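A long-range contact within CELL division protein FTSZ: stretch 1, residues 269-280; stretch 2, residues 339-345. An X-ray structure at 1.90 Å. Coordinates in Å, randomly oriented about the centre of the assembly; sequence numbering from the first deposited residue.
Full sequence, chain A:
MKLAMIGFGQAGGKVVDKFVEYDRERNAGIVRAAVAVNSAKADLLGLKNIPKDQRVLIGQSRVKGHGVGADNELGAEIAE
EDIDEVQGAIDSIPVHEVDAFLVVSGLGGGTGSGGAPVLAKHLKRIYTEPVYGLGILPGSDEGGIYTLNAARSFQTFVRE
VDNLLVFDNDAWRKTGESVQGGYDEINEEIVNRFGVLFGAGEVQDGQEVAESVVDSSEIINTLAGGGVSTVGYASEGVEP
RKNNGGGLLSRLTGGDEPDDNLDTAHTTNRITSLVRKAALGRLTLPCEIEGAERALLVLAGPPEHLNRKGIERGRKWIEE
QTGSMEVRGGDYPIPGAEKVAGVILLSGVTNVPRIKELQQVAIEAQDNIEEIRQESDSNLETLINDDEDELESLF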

# COMPACT_ATOMS: atom_id res chain seq x y z
N ASN A 269 8.02 -27.96 5.81
CA ASN A 269 8.80 -27.69 4.60
C ASN A 269 8.07 -26.83 3.56
O ASN A 269 8.69 -25.99 2.89
CB ASN A 269 9.28 -28.99 3.96
CG ASN A 269 10.21 -29.78 4.86
OD1 ASN A 269 10.85 -29.22 5.75
ND2 ASN A 269 10.29 -31.09 4.63
N ARG A 270 6.77 -27.04 3.41
CA ARG A 270 5.97 -26.24 2.49
C ARG A 270 5.98 -24.77 2.93
O ARG A 270 6.11 -23.86 2.11
CB ARG A 270 4.54 -26.76 2.45
CG ARG A 270 3.64 -26.04 1.45
CD ARG A 270 2.18 -26.06 1.89
NE ARG A 270 2.04 -25.53 3.24
CZ ARG A 270 1.79 -26.29 4.31
NH1 ARG A 270 1.63 -27.60 4.18
NH2 ARG A 270 1.69 -25.73 5.51
N ILE A 271 5.85 -24.56 4.23
CA ILE A 271 5.87 -23.22 4.80
C ILE A 271 7.21 -22.55 4.61
O ILE A 271 7.28 -21.40 4.18
CB ILE A 271 5.52 -23.24 6.30
CG1 ILE A 271 4.02 -23.51 6.49
CG2 ILE A 271 5.90 -21.92 6.95
CD1 ILE A 271 3.60 -23.58 7.95
N THR A 272 8.29 -23.25 4.94
CA THR A 272 9.61 -22.63 4.83
C THR A 272 9.94 -22.32 3.37
O THR A 272 10.62 -21.34 3.08
CB THR A 272 10.71 -23.49 5.47
OG1 THR A 272 10.70 -24.80 4.90
CG2 THR A 272 10.48 -23.59 6.96
N SER A 273 9.44 -23.16 2.46
CA SER A 273 9.59 -22.92 1.02
C SER A 273 8.88 -21.65 0.55
O SER A 273 9.44 -20.87 -0.21
CB SER A 273 9.10 -24.12 0.21
OG SER A 273 10.06 -25.17 0.26
N LEU A 274 7.63 -21.46 0.98
CA LEU A 274 6.90 -20.24 0.66
C LEU A 274 7.63 -19.01 1.21
O LEU A 274 7.67 -17.96 0.55
CB LEU A 274 5.49 -20.27 1.25
CG LEU A 274 4.37 -20.97 0.49
CD1 LEU A 274 3.07 -20.71 1.24
CD2 LEU A 274 4.26 -20.48 -0.96
N VAL A 275 8.17 -19.14 2.41
CA VAL A 275 8.91 -18.06 3.05
C VAL A 275 10.10 -17.66 2.18
O VAL A 275 10.30 -16.47 1.88
CB VAL A 275 9.38 -18.45 4.48
CG1 VAL A 275 10.33 -17.42 5.05
CG2 VAL A 275 8.18 -18.62 5.41
N ARG A 276 10.87 -18.65 1.75
CA ARG A 276 11.99 -18.39 0.84
C ARG A 276 11.55 -17.77 -0.48
O ARG A 276 12.16 -16.81 -0.95
CB ARG A 276 12.81 -19.67 0.60
CG ARG A 276 13.49 -20.20 1.87
CD ARG A 276 14.60 -21.21 1.56
NE ARG A 276 14.10 -22.39 0.86
CZ ARG A 276 13.53 -23.42 1.48
NH1 ARG A 276 13.41 -23.41 2.79
NH2 ARG A 276 13.09 -24.45 0.77
N LYS A 277 10.49 -18.30 -1.08
CA LYS A 277 10.00 -17.80 -2.36
C LYS A 277 9.54 -16.35 -2.25
O LYS A 277 9.77 -15.55 -3.17
CB LYS A 277 8.85 -18.66 -2.89
CG LYS A 277 9.30 -20.00 -3.43
CD LYS A 277 8.14 -20.98 -3.50
CE LYS A 277 8.62 -22.39 -3.81
NZ LYS A 277 7.50 -23.35 -3.73
N ALA A 278 8.91 -16.02 -1.13
CA ALA A 278 8.44 -14.66 -0.89
C ALA A 278 9.60 -13.70 -0.68
O ALA A 278 9.58 -12.57 -1.18
CB ALA A 278 7.48 -14.62 0.30
N ALA A 279 10.62 -14.15 0.05
CA ALA A 279 11.74 -13.27 0.37
C ALA A 279 12.62 -13.02 -0.85
O ALA A 279 13.19 -11.94 -1.00
CB ALA A 279 12.58 -13.83 1.48
N LEU A 280 12.73 -14.03 -1.71
CA LEU A 280 13.64 -13.95 -2.86
C LEU A 280 12.90 -13.60 -4.16
O LEU A 280 13.53 -13.33 -5.19
CB LEU A 280 14.39 -15.28 -3.02
CG LEU A 280 15.11 -15.75 -1.75
CD1 LEU A 280 15.90 -17.04 -1.98
CD2 LEU A 280 16.00 -14.66 -1.18
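Stretch 2, residues 339-345: KVAGVIL

The closest pair of CA atoms in this contact involves a glycine: Gly342 CA lies 5.8 Å from Leu274 CA, midway along a strand segment, residues 339-345, packed on a helix. The glycine is not forced by lack of space, since a CB built there would point toward the helix and still find room, 3.7 Å from Leu274 CB.

Residues 339-345 run as an extended strand, with phi near -115° and psi near 130°, across the helix of residues 269-280. The N-to-C directions of the two axes differ by 47°, with a signed crossing angle of -47°, and the axes approach to 7.6 Å. Strand alternation sets the pattern: Val340 and Ile344 point toward the helix, while Ala341 and Val343 point away.

Val340 meets the first half of the helix stretch, its CG1 3.5 Å from Leu274 CD1 and its CG2 4.3 Å from Arg270 NE, a nitrogen buried here without a polar partner. Between the two larger strand residues, Ala278 CB settles 3.7 Å from Gly342 O. Further along, Ile344, with chi1 m and chi2 t, extends CD1 to 3.6 Å from Ala279 CB, 4.1 Å from Ala278 CB and 3.5 Å from Val275 O. No hydrogen bond crosses the contact; apolar packing dominates it.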

# COMPACT_ATOMS: atom_id res chain seq x y z
N LYS A 339 -5.78 -22.03 -0.88
CA LYS A 339 -4.42 -21.54 -1.09
C LYS A 339 -3.71 -21.31 0.23
O LYS A 339 -4.34 -20.97 1.23
CB LYS A 339 -4.44 -20.22 -1.86
CG LYS A 339 -4.69 -20.33 -3.34
CD LYS A 339 -4.58 -18.95 -3.97
CE LYS A 339 -4.85 -18.97 -5.46
NZ LYS A 339 -4.74 -17.60 -6.05
N VAL A 340 -2.39 -21.48 0.23
CA VAL A 340 -1.57 -20.99 1.31
C VAL A 340 -0.70 -19.86 0.77
O VAL A 340 -0.07 -20.00 -0.28
CB VAL A 340 -0.68 -22.09 1.94
CG1 VAL A 340 0.15 -21.51 3.08
CG2 VAL A 340 -1.54 -23.24 2.45
N ALA A 341 -0.69 -18.73 1.46
CA ALA A 341 0.10 -17.59 1.02
C ALA A 341 1.04 -17.13 2.13
O ALA A 341 0.65 -17.10 3.31
CB ALA A 341 -0.81 -16.45 0.59
N GLY A 342 2.27 -16.80 1.76
CA GLY A 342 3.22 -16.24 2.69
C GLY A 342 3.55 -14.81 2.30
O GLY A 342 3.87 -14.54 1.14
N VAL A 343 3.47 -13.89 3.27
CA VAL A 343 3.81 -12.50 3.02
C VAL A 343 4.92 -12.09 3.97
O VAL A 343 4.89 -12.41 5.15
CB VAL A 343 2.58 -11.57 3.20
CG1 VAL A 343 2.99 -10.20 3.74
CG2 VAL A 343 1.83 -11.43 1.88
N ILE A 344 5.90 -11.37 3.46
CA ILE A 344 6.91 -10.79 4.32
C ILE A 344 6.85 -9.28 4.18
O ILE A 344 6.96 -8.74 3.09
CB ILE A 344 8.32 -11.29 3.95
CG1 ILE A 344 8.37 -12.83 4.03
CG2 ILE A 344 9.35 -10.67 4.88
CD1 ILE A 344 9.69 -13.44 3.58
N LEU A 345 6.65 -8.61 5.31
CA LEU A 345 6.65 -7.16 5.35
C LEU A 345 8.01 -6.76 5.88
O LEU A 345 8.43 -7.23 6.94
CB LEU A 345 5.54 -6.64 6.27
CG LEU A 345 5.61 -5.18 6.71
CD1 LEU A 345 5.50 -4.22 5.51
CD2 LEU A 345 4.52 -4.87 7.76